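Long-range contacts in beta 1-3 glucanase (Clostridium beijerinckii NCIMB 8052, PDB 5H4E), which probably hydrolyses the beta-1,3-glycosidic bonds of glucans, as expected of a glycoside hydrolase family 64 domain: residues 235-240 against 310-315; 228-233 against 274-279; 164-169 against 361-366; 9-14 against 87-92; 101-106 against 132-137. All blocks are in the same frame, centred on the assembly; numbering follows the deposited sequence.

Contact 1. Residues 235-240 against 310-315; sequences SYYATH and HVMLDP
A type I beta turn running from Val311 to Asp314 brings Met312 and Leu313, its two central residues, against Tyr236 and Tyr237 at the C-terminal end of helix 227-236. The turn directly follows helix 294-309, which finishes in a Schellman motif at His310, so the contact joins the tail ends of two helices. Tyr237 supplies the polar link: its hydroxyl donates to the Met312 carbonyl, OH to O 2.6 Å, with the acceptor near the ring plane at its edge and the donor on a carbonyl lone pair (C=O...O angle 141°). Tyrosine suits this buried place because the same ring also offers carbon for packing. Its CE2 lies 3.9 Å from Leu313 CD2, while Met312 CE stays looser and Leu242 of strand 242-246 packs against Tyr237, Met312 and Pro315. Leu313 CD2 serves both aromatics, since it also touches Tyr236 CD2 at 3.6 Å. One face of the Tyr236 ring carries His240 ND1 over its centre. That imidazole is fixed in turn by a bond in its own plane, His240 ND1 to Tyr236 O at 2.9 Å; Thr239 N reaches this oxygen from the other face of the carbonyl.

Contact 2. Residues 228-233 against 274-279; sequences SYINDV and HGKPST
Ile230 carries this contact, using both ends of its branched side chain against the backbone and side chains of 276-278. Its CG2, anti to the backbone N, presses on Lys276 CG at 3.5 Å, tighter than usual van der Waals contact, and also touches Pro277 CD at 4.1 Å. The CD1 methyl reaches further along the chain, to Pro277 O at 3.4 Å. A beta-branched aliphatic fits here because its two arms reach separate spots on the loop; Ile230 also packs on Phe307 of helix 294-309. The loop is the connection from strand 271-273, the last strand of a four-stranded antiparallel sheet, into helix 279-284. Ser278 is the N-cap of that helix: its side chain caps a backbone N of the first turn, and Glu281 bonds back to Ser278 N, as in a capping box. Thr279, next in line, ties its OG1 to Asp227 and Phe226 at the start of helix 227-236. On the exposed flank, Lys276 lays its methylene chain over Ile230 before the bend at chi3 (69°) places CE; the ammonium then donates to Asn231, NZ to OD1 2.8 Å. The donor stands 21° from the amide carbonyl plane, and the two side chains meet at about a right angle. Asn231 starts out pointing away from the loop, and its OD1 is the end that comes back to meet the lysine.

Contact 3. Residues 164-169 against 361-366; sequences IQLVGN and LHVADP
The Asn169 amide and the Asp365 carboxylate lie near each other at one end of this contact, each against a different part of the other segment. The amide sits beside two carbonyls, ND2 3.2 Å from Pro366 O at an angle too poor for a hydrogen bond. The carboxylate approaches Asn169 with OD2, 3.6 Å from its CB, and that oxygen bonds Ser170 OG. The His362 imidazole stacks on Trp149, and its ND1 hydrogen-bonds Leu148 O. The firm bond is Asn169 N to Asp365 O at 2.8 Å, nearly along the C=O axis. Strand 162-168 belongs to the mixed five-stranded sheet and 361-363 to the large antiparallel one; the two sheets pack face to face, strands 164-168 and 361-363 running almost parallel (7°) with axes 7.8 Å apart. After 363 the chain turns over to the first sheet, where Pro366 and Gly168 form an antiparallel non-hydrogen-bonded pair. Glycine fits, since a beta carbon there would crowd Val363 CG2. Between the sheets, Leu166 and Leu361 slide past each other in opposite directions, Leu166 CD2 touching Leu361 CB at 3.8 Å. Leu361 CD1 reaches on to Ile164 CG2, also at 3.8 Å, and Ile150 packs against all three.

Contact 4. Residues 9-14 against 87-92; sequences VTLQVK and AYIPKI
Val9 to Leu11 and Ala87 to Ile89 run antiparallel, the hydrogen-bonded pairs Val9-Ile89 and Leu11-Ala87 flanking the non-hydrogen-bonded pair Thr10-Tyr88. The four bonds are short and straight, from Leu11 N to Ala87 O at 2.7 Å up to Val9 N to Ile89 O at 2.9 Å, and CA-H...O contacts such as Thr10 CA to Ala87 O fill in between. This is the edge of the mixed five-stranded sheet: strand 86-92 is outermost, and 9-16 passes its other side to strand 366-374. On the face bearing Val9, Leu11, Ala87 and Ile89 the residues are all aliphatic, as suits a surface packed against Ile30 of strand 26-33 and against Met141 and Trp143. Leu11 and Ile89 meet at about a right angle, Leu11 CD1 lying 3.9 Å from Ile89 CG2. Ile89 has CG1 between its backbone N and carbonyl carbon (chi1 55°), a placing that brings CG1 to 3.9 Å from Val9 CB. The small methyl of Ala87 packs against Trp28 and Ile30. On the other face Thr10 and Tyr88 lie side by side and point the same way, with Thr10 OG1 3.4 Å from Tyr88 CD1. That hydroxyl bonds Pro3 O, and the Tyr88 ring forms a cation-pi pair with Lys5. All the peptide groups that face across the strands are therefore satisfied within the pair, which lets apolar side chains be buried on one face while the other binds the N-terminal segment.

Contact 5. Residues 101-106 against 132-137; sequences YGKPLY and TGIMFE
Ile134 fills the tight side of this contact, wedged among Lys103, Leu105 and Tyr106. Its CD1 touches Lys103 CD at 3.6 Å and the Tyr106 ring at CE2, while CG2 meets Leu105 CD2 at 3.8 Å. Leu105 then crosses Phe136 at about a right angle, with CD2 again 3.8 Å from Phe136 CD2 and CD1 3.9 Å from CG. An isoleucine suits the centre because its branches serve three neighbours. The looser side lies where strand 95-101 ends and the chain runs into strand 136-144, its antiparallel neighbour in the large sheet. One direct bond closes the pair, Tyr101 N to Met135 O at 2.8 Å; beyond it a water donates to Tyr101 O and accepts from Met135 N at 2.9 Å. Beside this seam the side chains touch by their beta carbons, Tyr101 CB to Met135 CB 3.8 Å; the bent thioether of Met135 then leads away and the Tyr101 hydroxyl bonds Gly374 O. Lys103 likewise uses its aliphatic part for packing and its amino group for a hydrogen bond: the bend at chi3 (72°) turns CE toward Tyr106, and NZ lies at the ring edge, in plane, donating to OH at 2.8 Å.

The five contacts fall into two groups on the fold. Contacts 1 and 2 share helix 227-236, lie about 11 Å apart between centres and interleave along the chain; Tyr229 OH of contact 2 probably hydrogen-bonds Met312 N of contact 1. Contacts 3 and 4 share the mixed sheet, their centres also about 11 Å apart, and touch through Pro366 and Val9. Between centres, contact 5 sits about 21 Å from contact 4 and 27 Å from contact 3, sharing the large antiparallel sheet with the latter. In sequence, 4 and 5 close first, while 1 and 2 fall between the segments of 3. One beta-rich part thus brackets a mixed helix-and-sheet part, consistent with the two-lobed family 64 architecture.

Contact 1. Residues 235-240 against 310-315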
# COMPACT_ATOMS: atom_id res chain seq x y z
N SER A 235 28.37 8.60 -3.55
CA SER A 235 29.76 8.90 -3.91
C SER A 235 29.82 9.46 -5.33
O SER A 235 30.48 10.47 -5.60
CB SER A 235 30.62 7.65 -3.77
OG SER A 235 31.97 7.87 -4.18
N TYR A 236 29.10 8.80 -6.24
CA TYR A 236 29.03 9.22 -7.63
C TYR A 236 28.49 10.64 -7.77
O TYR A 236 29.11 11.47 -8.44
CB TYR A 236 28.17 8.23 -8.43
CG TYR A 236 28.16 8.52 -9.91
CD1 TYR A 236 29.22 8.11 -10.72
CD2 TYR A 236 27.10 9.21 -10.50
CE1 TYR A 236 29.22 8.39 -12.09
CE2 TYR A 236 27.09 9.49 -11.87
CZ TYR A 236 28.15 9.07 -12.65
OH TYR A 236 28.15 9.35 -14.00
N TYR A 237 27.36 10.93 -7.13
CA TYR A 237 26.67 12.20 -7.31
C TYR A 237 27.28 13.32 -6.46
O TYR A 237 26.78 14.45 -6.46
CB TYR A 237 25.16 12.04 -7.02
CG TYR A 237 24.41 11.40 -8.18
CD1 TYR A 237 24.54 11.91 -9.47
CD2 TYR A 237 23.64 10.25 -8.01
CE1 TYR A 237 23.89 11.32 -10.55
CE2 TYR A 237 22.98 9.65 -9.08
CZ TYR A 237 23.11 10.20 -10.35
OH TYR A 237 22.48 9.63 -11.43
N ALA A 238 28.36 13.03 -5.75
CA ALA A 238 29.15 14.09 -5.13
C ALA A 238 29.81 14.96 -6.21
O ALA A 238 30.00 16.16 -6.02
CB ALA A 238 30.19 13.52 -4.20
N THR A 239 30.14 14.34 -7.34
CA THR A 239 30.82 15.07 -8.41
C THR A 239 30.12 14.99 -9.76
O THR A 239 30.63 15.52 -10.75
CB THR A 239 32.26 14.56 -8.56
OG1 THR A 239 32.24 13.15 -8.78
CG2 THR A 239 33.05 14.85 -7.30
N HIS A 240 28.97 14.33 -9.82
CA HIS A 240 28.15 14.34 -11.02
C HIS A 240 26.76 14.88 -10.69
O HIS A 240 26.36 14.86 -9.54
CB HIS A 240 28.05 12.94 -11.64
CG HIS A 240 29.37 12.35 -12.01
ND1 HIS A 240 30.19 11.73 -11.09
CD2 HIS A 240 30.03 12.30 -13.19
CE1 HIS A 240 31.29 11.32 -11.69
NE2 HIS A 240 31.22 11.65 -12.97
N HIS A 310 16.54 0.29 -8.94
CA HIS A 310 17.97 0.30 -9.31
C HIS A 310 18.21 1.07 -10.62
O HIS A 310 18.73 0.54 -11.58
CB HIS A 310 18.53 -1.13 -9.42
CG HIS A 310 20.03 -1.20 -9.42
ND1 HIS A 310 20.75 -1.78 -8.39
CD2 HIS A 310 20.95 -0.80 -10.33
CE1 HIS A 310 22.04 -1.72 -8.66
NE2 HIS A 310 22.19 -1.14 -9.83
N VAL A 311 17.83 2.35 -10.64
CA VAL A 311 18.07 3.20 -11.79
C VAL A 311 18.56 4.60 -11.37
O VAL A 311 18.46 5.55 -12.15
CB VAL A 311 16.81 3.36 -12.69
CG1 VAL A 311 16.58 2.11 -13.53
CG2 VAL A 311 15.57 3.72 -11.84
N MET A 312 19.09 4.70 -10.15
CA MET A 312 19.57 5.98 -9.63
C MET A 312 20.65 6.60 -10.54
O MET A 312 20.79 7.82 -10.61
CB MET A 312 20.10 5.82 -8.20
CG MET A 312 19.01 6.04 -7.12
SD MET A 312 18.31 7.71 -7.18
CE MET A 312 19.63 8.70 -6.45
N LEU A 313 21.38 5.75 -11.25
CA LEU A 313 22.42 6.26 -12.15
C LEU A 313 21.93 6.48 -13.59
O LEU A 313 22.73 6.79 -14.47
CB LEU A 313 23.61 5.29 -12.16
CG LEU A 313 24.25 5.11 -10.78
CD1 LEU A 313 25.30 4.02 -10.78
CD2 LEU A 313 24.84 6.42 -10.28
N ASP A 314 20.63 6.32 -13.82
CA ASP A 314 20.08 6.50 -15.17
C ASP A 314 18.77 7.29 -15.13
O ASP A 314 17.71 6.76 -15.48
CB ASP A 314 19.85 5.14 -15.84
CG ASP A 314 19.51 5.25 -17.33
OD1 ASP A 314 19.73 6.32 -17.94
OD2 ASP A 314 19.06 4.24 -17.90
N PRO A 315 18.84 8.56 -14.69
CA PRO A 315 17.62 9.38 -14.57
C PRO A 315 16.83 9.56 -15.88
O PRO A 315 15.61 9.70 -15.81
CB PRO A 315 18.15 10.74 -14.10
CG PRO A 315 19.59 10.75 -14.52
CD PRO A 315 20.05 9.33 -14.34

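Contact 2. Residues 228-233 against 274-279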
# COMPACT_ATOMS: atom_id res chain seq x y z
N SER A 228 25.68 -0.87 -0.06
CA SER A 228 26.79 -0.61 -0.98
C SER A 228 26.33 0.23 -2.18
O SER A 228 27.05 1.12 -2.63
CB SER A 228 27.42 -1.90 -1.45
OG SER A 228 28.42 -1.60 -2.43
N TYR A 229 25.12 -0.05 -2.67
CA TYR A 229 24.57 0.66 -3.82
C TYR A 229 24.31 2.10 -3.42
O TYR A 229 24.67 3.03 -4.14
CB TYR A 229 23.29 -0.03 -4.32
CG TYR A 229 22.55 0.63 -5.49
CD1 TYR A 229 23.22 1.05 -6.64
CD2 TYR A 229 21.17 0.79 -5.45
CE1 TYR A 229 22.54 1.63 -7.70
CE2 TYR A 229 20.47 1.37 -6.51
CZ TYR A 229 21.17 1.79 -7.64
OH TYR A 229 20.50 2.37 -8.70
N ILE A 230 23.70 2.29 -2.25
CA ILE A 230 23.48 3.63 -1.72
C ILE A 230 24.79 4.40 -1.63
O ILE A 230 24.87 5.55 -2.05
CB ILE A 230 22.79 3.58 -0.33
CG1 ILE A 230 21.32 3.17 -0.49
CG2 ILE A 230 22.85 4.93 0.35
CD1 ILE A 230 20.72 2.62 0.78
N ASN A 231 25.81 3.75 -1.08
CA ASN A 231 27.15 4.34 -0.97
C ASN A 231 27.71 4.75 -2.33
O ASN A 231 28.20 5.87 -2.47
CB ASN A 231 28.11 3.36 -0.27
CG ASN A 231 27.85 3.26 1.23
OD1 ASN A 231 27.38 4.20 1.85
ND2 ASN A 231 28.18 2.11 1.82
N ASP A 232 27.63 3.85 -3.31
CA ASP A 232 28.15 4.13 -4.66
C ASP A 232 27.45 5.33 -5.25
O ASP A 232 28.10 6.22 -5.83
CB ASP A 232 27.95 2.93 -5.60
CG ASP A 232 28.86 1.77 -5.26
OD1 ASP A 232 29.85 1.98 -4.54
OD2 ASP A 232 28.58 0.65 -5.74
N VAL A 233 26.13 5.36 -5.11
CA VAL A 233 25.31 6.41 -5.69
C VAL A 233 25.60 7.77 -5.04
O VAL A 233 25.77 8.78 -5.75
CB VAL A 233 23.79 6.07 -5.56
CG1 VAL A 233 22.93 7.30 -5.82
CG2 VAL A 233 23.44 4.95 -6.52
N HIS A 274 17.76 15.33 3.48
CA HIS A 274 18.69 15.43 4.59
C HIS A 274 19.25 14.09 5.03
O HIS A 274 18.63 13.36 5.79
CB HIS A 274 18.01 16.13 5.77
CG HIS A 274 17.58 17.53 5.45
ND1 HIS A 274 18.44 18.60 5.54
CD2 HIS A 274 16.40 18.03 5.01
CE1 HIS A 274 17.81 19.70 5.18
NE2 HIS A 274 16.57 19.38 4.85
N GLY A 275 20.45 13.77 4.54
CA GLY A 275 21.11 12.55 4.94
C GLY A 275 21.19 11.50 3.85
O GLY A 275 20.68 11.68 2.73
N LYS A 276 21.86 10.40 4.18
CA LYS A 276 22.00 9.26 3.30
C LYS A 276 21.10 8.13 3.81
O LYS A 276 21.17 7.77 4.99
CB LYS A 276 23.46 8.81 3.24
CG LYS A 276 23.68 7.54 2.47
CD LYS A 276 25.16 7.25 2.25
CE LYS A 276 25.86 6.90 3.54
NZ LYS A 276 27.30 6.64 3.28
N PRO A 277 20.25 7.58 2.93
CA PRO A 277 19.23 6.62 3.39
C PRO A 277 19.78 5.27 3.85
O PRO A 277 20.81 4.81 3.35
CB PRO A 277 18.33 6.44 2.16
CG PRO A 277 19.22 6.75 1.00
CD PRO A 277 20.18 7.82 1.48
N SER A 278 19.09 4.65 4.80
CA SER A 278 19.35 3.26 5.15
C SER A 278 18.64 2.36 4.15
O SER A 278 17.84 2.82 3.33
CB SER A 278 18.86 2.95 6.55
OG SER A 278 17.45 3.15 6.62
N THR A 279 18.93 1.07 4.24
CA THR A 279 18.21 0.06 3.48
C THR A 279 16.71 0.10 3.82
O THR A 279 15.86 -0.04 2.94
CB THR A 279 18.82 -1.35 3.73
OG1 THR A 279 20.01 -1.48 2.95
CG2 THR A 279 17.86 -2.47 3.35

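Contact 3. Residues 164-169 against 361-366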
# COMPACT_ATOMS: atom_id res chain seq x y z
N ILE A 164 -9.14 -4.72 -8.83
CA ILE A 164 -10.25 -3.81 -8.71
C ILE A 164 -10.58 -3.26 -10.08
O ILE A 164 -9.69 -2.90 -10.85
CB ILE A 164 -9.92 -2.65 -7.71
CG1 ILE A 164 -9.58 -3.22 -6.33
CG2 ILE A 164 -11.08 -1.61 -7.66
CD1 ILE A 164 -9.00 -2.19 -5.36
N GLN A 165 -11.87 -3.23 -10.39
CA GLN A 165 -12.35 -2.55 -11.59
C GLN A 165 -13.04 -1.25 -11.20
O GLN A 165 -14.03 -1.27 -10.48
CB GLN A 165 -13.33 -3.43 -12.37
CG GLN A 165 -14.00 -2.70 -13.55
CD GLN A 165 -15.12 -3.52 -14.18
OE1 GLN A 165 -15.57 -4.51 -13.61
NE2 GLN A 165 -15.56 -3.12 -15.37
N LEU A 166 -12.52 -0.12 -11.67
CA LEU A 166 -13.15 1.16 -11.37
C LEU A 166 -13.87 1.66 -12.60
O LEU A 166 -13.30 1.70 -13.70
CB LEU A 166 -12.12 2.20 -10.90
CG LEU A 166 -12.68 3.62 -10.70
CD1 LEU A 166 -13.77 3.63 -9.61
CD2 LEU A 166 -11.59 4.64 -10.38
N VAL A 167 -15.14 2.02 -12.41
CA VAL A 167 -15.99 2.45 -13.52
C VAL A 167 -16.48 3.87 -13.26
O VAL A 167 -17.12 4.14 -12.23
CB VAL A 167 -17.20 1.50 -13.70
CG1 VAL A 167 -18.12 2.01 -14.83
CG2 VAL A 167 -16.73 0.07 -13.95
N GLY A 168 -16.18 4.76 -14.19
CA GLY A 168 -16.60 6.14 -14.06
C GLY A 168 -17.99 6.36 -14.63
O GLY A 168 -18.54 5.49 -15.30
N ASN A 169 -18.57 7.53 -14.36
CA ASN A 169 -19.87 7.88 -14.90
C ASN A 169 -19.88 8.20 -16.39
O ASN A 169 -20.94 8.23 -17.01
CB ASN A 169 -20.44 9.09 -14.14
CG ASN A 169 -21.11 8.71 -12.85
OD1 ASN A 169 -21.99 7.85 -12.83
ND2 ASN A 169 -20.71 9.34 -11.75
N LEU A 361 -6.10 3.33 -9.47
CA LEU A 361 -7.18 3.73 -10.37
C LEU A 361 -7.70 5.09 -9.94
O LEU A 361 -7.80 5.37 -8.74
CB LEU A 361 -8.32 2.70 -10.34
CG LEU A 361 -7.97 1.27 -10.75
CD1 LEU A 361 -8.80 0.27 -9.97
CD2 LEU A 361 -8.21 1.08 -12.23
N HIS A 362 -8.03 5.95 -10.90
CA HIS A 362 -8.47 7.30 -10.58
C HIS A 362 -9.42 7.84 -11.64
O HIS A 362 -9.17 7.68 -12.84
CB HIS A 362 -7.28 8.23 -10.43
CG HIS A 362 -7.63 9.68 -10.48
ND1 HIS A 362 -8.41 10.30 -9.53
CD2 HIS A 362 -7.28 10.65 -11.37
CE1 HIS A 362 -8.54 11.58 -9.83
NE2 HIS A 362 -7.87 11.82 -10.94
N VAL A 363 -10.49 8.49 -11.20
CA VAL A 363 -11.38 9.21 -12.11
C VAL A 363 -12.14 10.31 -11.36
O VAL A 363 -12.46 10.18 -10.18
CB VAL A 363 -12.38 8.27 -12.82
CG1 VAL A 363 -13.47 7.83 -11.86
CG2 VAL A 363 -12.99 8.95 -14.06
N ALA A 364 -12.41 11.39 -12.07
CA ALA A 364 -13.05 12.56 -11.46
C ALA A 364 -14.46 12.24 -11.01
O ALA A 364 -14.94 12.75 -9.99
CB ALA A 364 -13.08 13.72 -12.45
N ASP A 365 -15.14 11.41 -11.79
CA ASP A 365 -16.57 11.17 -11.63
C ASP A 365 -16.91 9.69 -11.46
O ASP A 365 -17.50 9.08 -12.33
CB ASP A 365 -17.34 11.75 -12.84
CG ASP A 365 -16.89 11.14 -14.18
OD1 ASP A 365 -15.73 10.66 -14.29
OD2 ASP A 365 -17.70 11.16 -15.13
N PRO A 366 -16.53 9.12 -10.31
CA PRO A 366 -16.68 7.68 -10.08
C PRO A 366 -18.15 7.26 -9.98
O PRO A 366 -18.96 8.00 -9.41
CB PRO A 366 -15.96 7.47 -8.75
CG PRO A 366 -16.10 8.77 -8.05
CD PRO A 366 -16.01 9.81 -9.12

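Contact 4. Residues 9-14 against 87-92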
# COMPACT_ATOMS: atom_id res chain seq x y z
N VAL A 9 -20.69 6.39 -4.05
CA VAL A 9 -20.04 5.40 -4.91
C VAL A 9 -20.28 4.02 -4.29
O VAL A 9 -20.23 3.86 -3.07
CB VAL A 9 -18.52 5.65 -5.06
CG1 VAL A 9 -17.84 4.48 -5.76
CG2 VAL A 9 -18.27 6.96 -5.82
N THR A 10 -20.57 3.04 -5.12
CA THR A 10 -20.74 1.69 -4.61
C THR A 10 -19.46 0.88 -4.84
O THR A 10 -18.87 0.93 -5.92
CB THR A 10 -21.94 0.98 -5.28
OG1 THR A 10 -23.12 1.74 -5.03
CG2 THR A 10 -22.11 -0.44 -4.74
N LEU A 11 -19.05 0.16 -3.81
CA LEU A 11 -17.95 -0.80 -3.89
C LEU A 11 -18.52 -2.22 -3.79
O LEU A 11 -18.99 -2.63 -2.73
CB LEU A 11 -16.93 -0.52 -2.79
CG LEU A 11 -16.47 0.94 -2.70
CD1 LEU A 11 -15.58 1.11 -1.50
CD2 LEU A 11 -15.74 1.38 -3.98
N GLN A 12 -18.49 -2.96 -4.89
CA GLN A 12 -19.10 -4.29 -4.93
C GLN A 12 -18.05 -5.37 -4.72
O GLN A 12 -17.09 -5.44 -5.48
CB GLN A 12 -19.80 -4.50 -6.28
CG GLN A 12 -20.34 -5.91 -6.50
CD GLN A 12 -21.58 -6.18 -5.66
OE1 GLN A 12 -22.59 -5.49 -5.79
NE2 GLN A 12 -21.49 -7.16 -4.77
N VAL A 13 -18.21 -6.20 -3.69
CA VAL A 13 -17.30 -7.34 -3.53
C VAL A 13 -17.75 -8.46 -4.46
O VAL A 13 -18.94 -8.80 -4.51
CB VAL A 13 -17.25 -7.87 -2.07
CG1 VAL A 13 -16.25 -9.03 -1.96
CG2 VAL A 13 -16.84 -6.75 -1.10
N LYS A 14 -16.81 -9.01 -5.23
CA LYS A 14 -17.09 -10.17 -6.07
C LYS A 14 -16.24 -11.37 -5.65
O LYS A 14 -15.01 -11.30 -5.61
CB LYS A 14 -16.84 -9.84 -7.55
CG LYS A 14 -17.15 -10.97 -8.50
CD LYS A 14 -18.64 -11.14 -8.71
CE LYS A 14 -18.91 -12.31 -9.65
NZ LYS A 14 -17.93 -12.30 -10.79
N ALA A 87 -20.67 -2.16 -0.53
CA ALA A 87 -20.63 -1.01 0.36
C ALA A 87 -20.95 0.28 -0.41
O ALA A 87 -20.63 0.40 -1.60
CB ALA A 87 -19.27 -0.90 1.01
N TYR A 88 -21.61 1.22 0.26
CA TYR A 88 -21.72 2.59 -0.26
C TYR A 88 -20.70 3.46 0.43
O TYR A 88 -20.55 3.37 1.64
CB TYR A 88 -23.11 3.18 -0.01
CG TYR A 88 -24.27 2.42 -0.60
CD1 TYR A 88 -24.50 2.45 -1.98
CD2 TYR A 88 -25.15 1.72 0.21
CE1 TYR A 88 -25.57 1.78 -2.53
CE2 TYR A 88 -26.23 1.04 -0.34
CZ TYR A 88 -26.43 1.08 -1.71
OH TYR A 88 -27.48 0.42 -2.28
N ILE A 89 -19.98 4.31 -0.31
CA ILE A 89 -19.17 5.34 0.35
C ILE A 89 -19.57 6.73 -0.12
O ILE A 89 -19.94 6.92 -1.28
CB ILE A 89 -17.63 5.16 0.11
CG1 ILE A 89 -17.30 5.11 -1.37
CG2 ILE A 89 -17.11 3.91 0.81
CD1 ILE A 89 -15.84 5.42 -1.66
N PRO A 90 -19.51 7.69 0.81
CA PRO A 90 -19.61 9.11 0.51
C PRO A 90 -18.19 9.63 0.33
O PRO A 90 -17.28 8.80 0.37
CB PRO A 90 -20.27 9.69 1.76
CG PRO A 90 -19.63 8.88 2.85
CD PRO A 90 -19.42 7.47 2.27
N LYS A 91 -18.00 10.93 0.15
CA LYS A 91 -16.66 11.51 0.19
C LYS A 91 -15.97 11.02 1.46
O LYS A 91 -16.61 10.93 2.51
CB LYS A 91 -16.71 13.04 0.16
CG LYS A 91 -17.31 13.64 -1.10
CD LYS A 91 -16.39 13.51 -2.28
CE LYS A 91 -16.94 14.28 -3.50
NZ LYS A 91 -17.16 15.73 -3.20
N ILE A 92 -14.69 10.67 1.36
CA ILE A 92 -13.98 10.05 2.48
C ILE A 92 -12.48 10.09 2.20
O ILE A 92 -12.05 10.05 1.04
CB ILE A 92 -14.45 8.59 2.72
CG1 ILE A 92 -13.93 8.03 4.05
CG2 ILE A 92 -14.07 7.68 1.55
CD1 ILE A 92 -14.55 6.68 4.43

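Contact 5. Residues 101-106 against 132-137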
# COMPACT_ATOMS: atom_id res chain seq x y z
N TYR A 101 -11.08 -13.52 4.84
CA TYR A 101 -11.69 -14.81 4.55
C TYR A 101 -11.81 -15.62 5.85
O TYR A 101 -10.90 -15.58 6.69
CB TYR A 101 -10.84 -15.58 3.53
CG TYR A 101 -10.78 -15.03 2.12
CD1 TYR A 101 -11.74 -14.13 1.63
CD2 TYR A 101 -9.79 -15.48 1.24
CE1 TYR A 101 -11.68 -13.68 0.32
CE2 TYR A 101 -9.72 -15.03 -0.05
CZ TYR A 101 -10.66 -14.14 -0.52
OH TYR A 101 -10.56 -13.72 -1.83
N GLY A 102 -12.91 -16.35 6.01
CA GLY A 102 -13.04 -17.28 7.13
C GLY A 102 -13.51 -16.66 8.43
O GLY A 102 -14.38 -17.21 9.11
N LYS A 103 -12.93 -15.52 8.79
CA LYS A 103 -13.34 -14.80 9.98
C LYS A 103 -13.01 -13.33 9.80
O LYS A 103 -12.17 -12.98 8.96
CB LYS A 103 -12.66 -15.36 11.24
CG LYS A 103 -11.16 -15.46 11.12
CD LYS A 103 -10.48 -15.31 12.48
CE LYS A 103 -10.67 -16.51 13.38
NZ LYS A 103 -10.04 -16.30 14.73
N PRO A 104 -13.68 -12.45 10.55
CA PRO A 104 -13.34 -11.03 10.44
C PRO A 104 -12.01 -10.74 11.12
O PRO A 104 -11.52 -11.53 11.93
CB PRO A 104 -14.50 -10.34 11.17
CG PRO A 104 -14.93 -11.35 12.17
CD PRO A 104 -14.81 -12.67 11.47
N LEU A 105 -11.44 -9.58 10.81
CA LEU A 105 -10.22 -9.14 11.46
C LEU A 105 -10.54 -8.63 12.86
O LEU A 105 -11.68 -8.25 13.15
CB LEU A 105 -9.53 -8.06 10.63
CG LEU A 105 -9.08 -8.54 9.24
CD1 LEU A 105 -8.40 -7.42 8.48
CD2 LEU A 105 -8.13 -9.70 9.44
N TYR A 106 -9.53 -8.65 13.73
CA TYR A 106 -9.66 -8.07 15.06
C TYR A 106 -9.06 -6.67 15.10
O TYR A 106 -7.83 -6.51 15.16
CB TYR A 106 -8.98 -8.94 16.11
CG TYR A 106 -9.48 -10.35 16.21
CD1 TYR A 106 -10.58 -10.67 17.01
CD2 TYR A 106 -8.84 -11.38 15.53
CE1 TYR A 106 -11.03 -11.97 17.11
CE2 TYR A 106 -9.29 -12.68 15.62
CZ TYR A 106 -10.38 -12.97 16.42
OH TYR A 106 -10.81 -14.27 16.51
N THR A 132 -2.78 -12.76 13.32
CA THR A 132 -1.79 -13.66 12.75
C THR A 132 -2.46 -14.84 12.05
O THR A 132 -3.35 -15.49 12.60
CB THR A 132 -0.80 -14.19 13.82
OG1 THR A 132 -1.53 -14.72 14.93
CG2 THR A 132 0.08 -13.06 14.31
N GLY A 133 -2.04 -15.11 10.82
CA GLY A 133 -2.58 -16.24 10.09
C GLY A 133 -3.88 -16.03 9.33
O GLY A 133 -4.28 -16.90 8.54
N ILE A 134 -4.57 -14.91 9.54
CA ILE A 134 -5.86 -14.70 8.87
C ILE A 134 -5.67 -14.25 7.42
O ILE A 134 -4.80 -13.42 7.12
CB ILE A 134 -6.73 -13.68 9.62
CG1 ILE A 134 -6.96 -14.13 11.07
CG2 ILE A 134 -8.06 -13.49 8.91
CD1 ILE A 134 -7.73 -13.11 11.90
N MET A 135 -6.44 -14.84 6.51
CA MET A 135 -6.41 -14.44 5.10
C MET A 135 -7.11 -13.11 4.97
O MET A 135 -8.31 -13.01 5.22
CB MET A 135 -7.09 -15.48 4.22
CG MET A 135 -6.52 -16.91 4.34
SD MET A 135 -4.83 -17.09 3.74
CE MET A 135 -3.92 -16.92 5.27
N PHE A 136 -6.36 -12.07 4.61
CA PHE A 136 -6.98 -10.76 4.38
C PHE A 136 -6.15 -9.92 3.43
O PHE A 136 -4.94 -10.13 3.29
CB PHE A 136 -7.16 -10.01 5.71
CG PHE A 136 -5.87 -9.49 6.31
CD1 PHE A 136 -5.39 -8.24 5.97
CD2 PHE A 136 -5.16 -10.26 7.22
CE1 PHE A 136 -4.21 -7.76 6.51
CE2 PHE A 136 -3.97 -9.79 7.77
CZ PHE A 136 -3.49 -8.54 7.41
N GLU A 137 -6.83 -8.98 2.77
CA GLU A 137 -6.20 -7.90 2.03
C GLU A 137 -6.98 -6.63 2.36
O GLU A 137 -8.03 -6.70 3.02
CB GLU A 137 -6.22 -8.16 0.51
CG GLU A 137 -5.54 -9.45 0.10
CD GLU A 137 -4.01 -9.36 0.07
OE1 GLU A 137 -3.44 -8.36 0.57
OE2 GLU A 137 -3.39 -10.29 -0.47
O HOH W 1 -8.51 -16.73 7.30